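Local coordinates for DNA mimic protein DMP12 (Neisseria meningitidis MC58, PDB 3W1O) that acts as a monomeric DNA mimic, binding the dimeric histone-like protein HU at its DNA-binding sites and so probably regulating HU's attachment to DNA, at residues L8-K13 / E35-I40. Sequence-based numbering, arbitrary orientation.
Sequences LIFCLK and ETVVEI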
# COMPACT_ATOMS: atom_id res chain seq x y z
N LEU A 8 -7.14 1.28 -0.28
CA LEU A 8 -6.45 0.03 0.05
C LEU A 8 -5.05 0.06 -0.50
O LEU A 8 -4.80 0.54 -1.60
CB LEU A 8 -7.19 -1.19 -0.50
CG LEU A 8 -8.65 -1.42 -0.06
CD1 LEU A 8 -9.13 -2.74 -0.67
CD2 LEU A 8 -8.81 -1.42 1.47
N ILE A 9 -4.12 -0.48 0.28
CA ILE A 9 -2.79 -0.81 -0.27
C ILE A 9 -2.69 -2.29 -0.01
O ILE A 9 -2.83 -2.72 1.14
CB ILE A 9 -1.72 -0.06 0.49
CG1 ILE A 9 -1.89 1.46 0.23
CG2 ILE A 9 -0.30 -0.62 0.12
CD1 ILE A 9 -0.87 2.38 0.94
N PHE A 10 -2.51 -3.10 -1.05
CA PHE A 10 -2.52 -4.53 -0.80
C PHE A 10 -1.77 -5.35 -1.85
O PHE A 10 -1.43 -4.81 -2.94
CB PHE A 10 -3.99 -5.03 -0.72
CG PHE A 10 -4.68 -5.15 -2.06
CD1 PHE A 10 -4.71 -6.37 -2.76
CD2 PHE A 10 -5.28 -4.03 -2.64
CE1 PHE A 10 -5.32 -6.46 -4.06
CE2 PHE A 10 -5.90 -4.13 -3.90
CZ PHE A 10 -5.92 -5.36 -4.60
N CYS A 11 -1.58 -6.63 -1.52
CA CYS A 11 -1.26 -7.64 -2.54
C CYS A 11 -2.13 -8.84 -2.24
O CYS A 11 -2.77 -8.90 -1.19
CB CYS A 11 0.25 -7.96 -2.56
SG CYS A 11 0.83 -8.73 -1.04
N LEU A 12 -2.25 -9.74 -3.21
CA LEU A 12 -2.88 -10.99 -2.98
C LEU A 12 -2.05 -11.84 -2.03
O LEU A 12 -0.80 -11.72 -1.98
CB LEU A 12 -3.04 -11.74 -4.28
CG LEU A 12 -3.89 -10.99 -5.30
CD1 LEU A 12 -4.20 -11.84 -6.57
CD2 LEU A 12 -5.17 -10.55 -4.64
N LYS A 13 -2.74 -12.72 -1.34
CA LYS A 13 -2.09 -13.76 -0.57
C LYS A 13 -1.38 -14.79 -1.44
O LYS A 13 -1.75 -15.01 -2.58
CB LYS A 13 -3.14 -14.51 0.22
CG LYS A 13 -3.48 -13.80 1.48
CD LYS A 13 -4.72 -14.43 2.04
CE LYS A 13 -4.77 -14.28 3.51
NZ LYS A 13 -5.81 -15.28 3.94
N GLU A 35 -3.42 -9.96 6.32
CA GLU A 35 -2.18 -9.27 6.60
C GLU A 35 -1.64 -8.59 5.32
O GLU A 35 -0.77 -7.72 5.39
CB GLU A 35 -1.11 -10.28 7.14
CG GLU A 35 -0.52 -11.21 6.07
CD GLU A 35 0.44 -12.21 6.67
OE1 GLU A 35 1.58 -11.78 6.96
OE2 GLU A 35 0.06 -13.38 6.83
N THR A 36 -2.18 -8.97 4.17
CA THR A 36 -1.67 -8.44 2.88
C THR A 36 -2.46 -7.22 2.44
O THR A 36 -2.18 -6.67 1.38
CB THR A 36 -1.72 -9.47 1.73
OG1 THR A 36 -3.09 -9.80 1.43
CG2 THR A 36 -0.90 -10.76 2.13
N VAL A 37 -3.44 -6.81 3.26
CA VAL A 37 -4.33 -5.72 2.88
C VAL A 37 -4.23 -4.66 3.95
O VAL A 37 -4.39 -4.96 5.16
CB VAL A 37 -5.80 -6.13 2.70
CG1 VAL A 37 -6.68 -4.86 2.51
CG2 VAL A 37 -5.98 -7.09 1.54
N VAL A 38 -3.94 -3.43 3.54
CA VAL A 38 -4.04 -2.34 4.50
C VAL A 38 -5.25 -1.47 4.07
O VAL A 38 -5.28 -0.96 2.98
CB VAL A 38 -2.78 -1.47 4.52
CG1 VAL A 38 -2.92 -0.38 5.59
CG2 VAL A 38 -1.54 -2.33 4.81
N GLU A 39 -6.21 -1.30 4.97
CA GLU A 39 -7.34 -0.41 4.74
C GLU A 39 -7.02 0.90 5.42
O GLU A 39 -6.63 0.90 6.59
CB GLU A 39 -8.57 -1.05 5.40
CG GLU A 39 -9.82 -0.23 5.31
CD GLU A 39 -10.95 -0.88 6.09
OE1 GLU A 39 -10.71 -1.43 7.20
OE2 GLU A 39 -12.07 -0.83 5.56
N ILE A 40 -7.19 2.02 4.72
CA ILE A 40 -6.75 3.30 5.24
C ILE A 40 -7.92 4.26 5.22
O ILE A 40 -8.45 4.53 4.16
CB ILE A 40 -5.60 3.87 4.43
CG1 ILE A 40 -4.49 2.83 4.34
CG2 ILE A 40 -5.03 5.17 5.10
CD1 ILE A 40 -3.21 3.29 3.56
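Ile9 and Val38 form the hydrogen-bonded pair of a short antiparallel strand contact. Val38 N reaches Ile9 O at 2.7 Å, nearly along the C=O axis, and Ile9 N meets Val38 O at 3.0 Å in the carbonyl plane. Beyond the strand 37-40, Cys11 N continues the pattern onto Thr36 O at 3.0 Å. There the Thr36 side chain takes over from the main chain: OG1, lodged between its own backbone N and carbonyl carbon (chi1 65°), donates to Cys11 O over 2.8 Å from above the carbonyl plane. The same hydroxyl is hydrogen-bonded to Ser34 OG, so Cys11 O and Ser34 both hold its rotation. Thr36 CB packs against Cys11 SG, while CG2 touches Lys13 CG, whose chain crosses at about a right angle.

Leu8 and Phe10 share one sheet face with Val37 and Glu39. Phe10 CB sits 3.6 Å from Val37 CG2, but the ring leads away from the strand 37-40; Leu8 CD2 instead reaches across to Glu39 CA (3.7 Å) and brushes Val37 CG1. Glu39 OE2 is hydrogen-bonded to Asn6. On the other face, Ile9 and Ile40 cross obliquely, with their CD1 methyls 3.6 Å apart.

This mostly buried contact joins an outermost strand, 37-40, to strand 7-10, whose other edge is hydrogen-bonded to strand 115-118. Helix 21-30 covers Leu8 through Ala28 and Tyr29, whereas helix 96-111 packs Leu97 and Val104 on Val38 across the sheet; Trp27 and Tyr107, one from each helix, both touch Thr36.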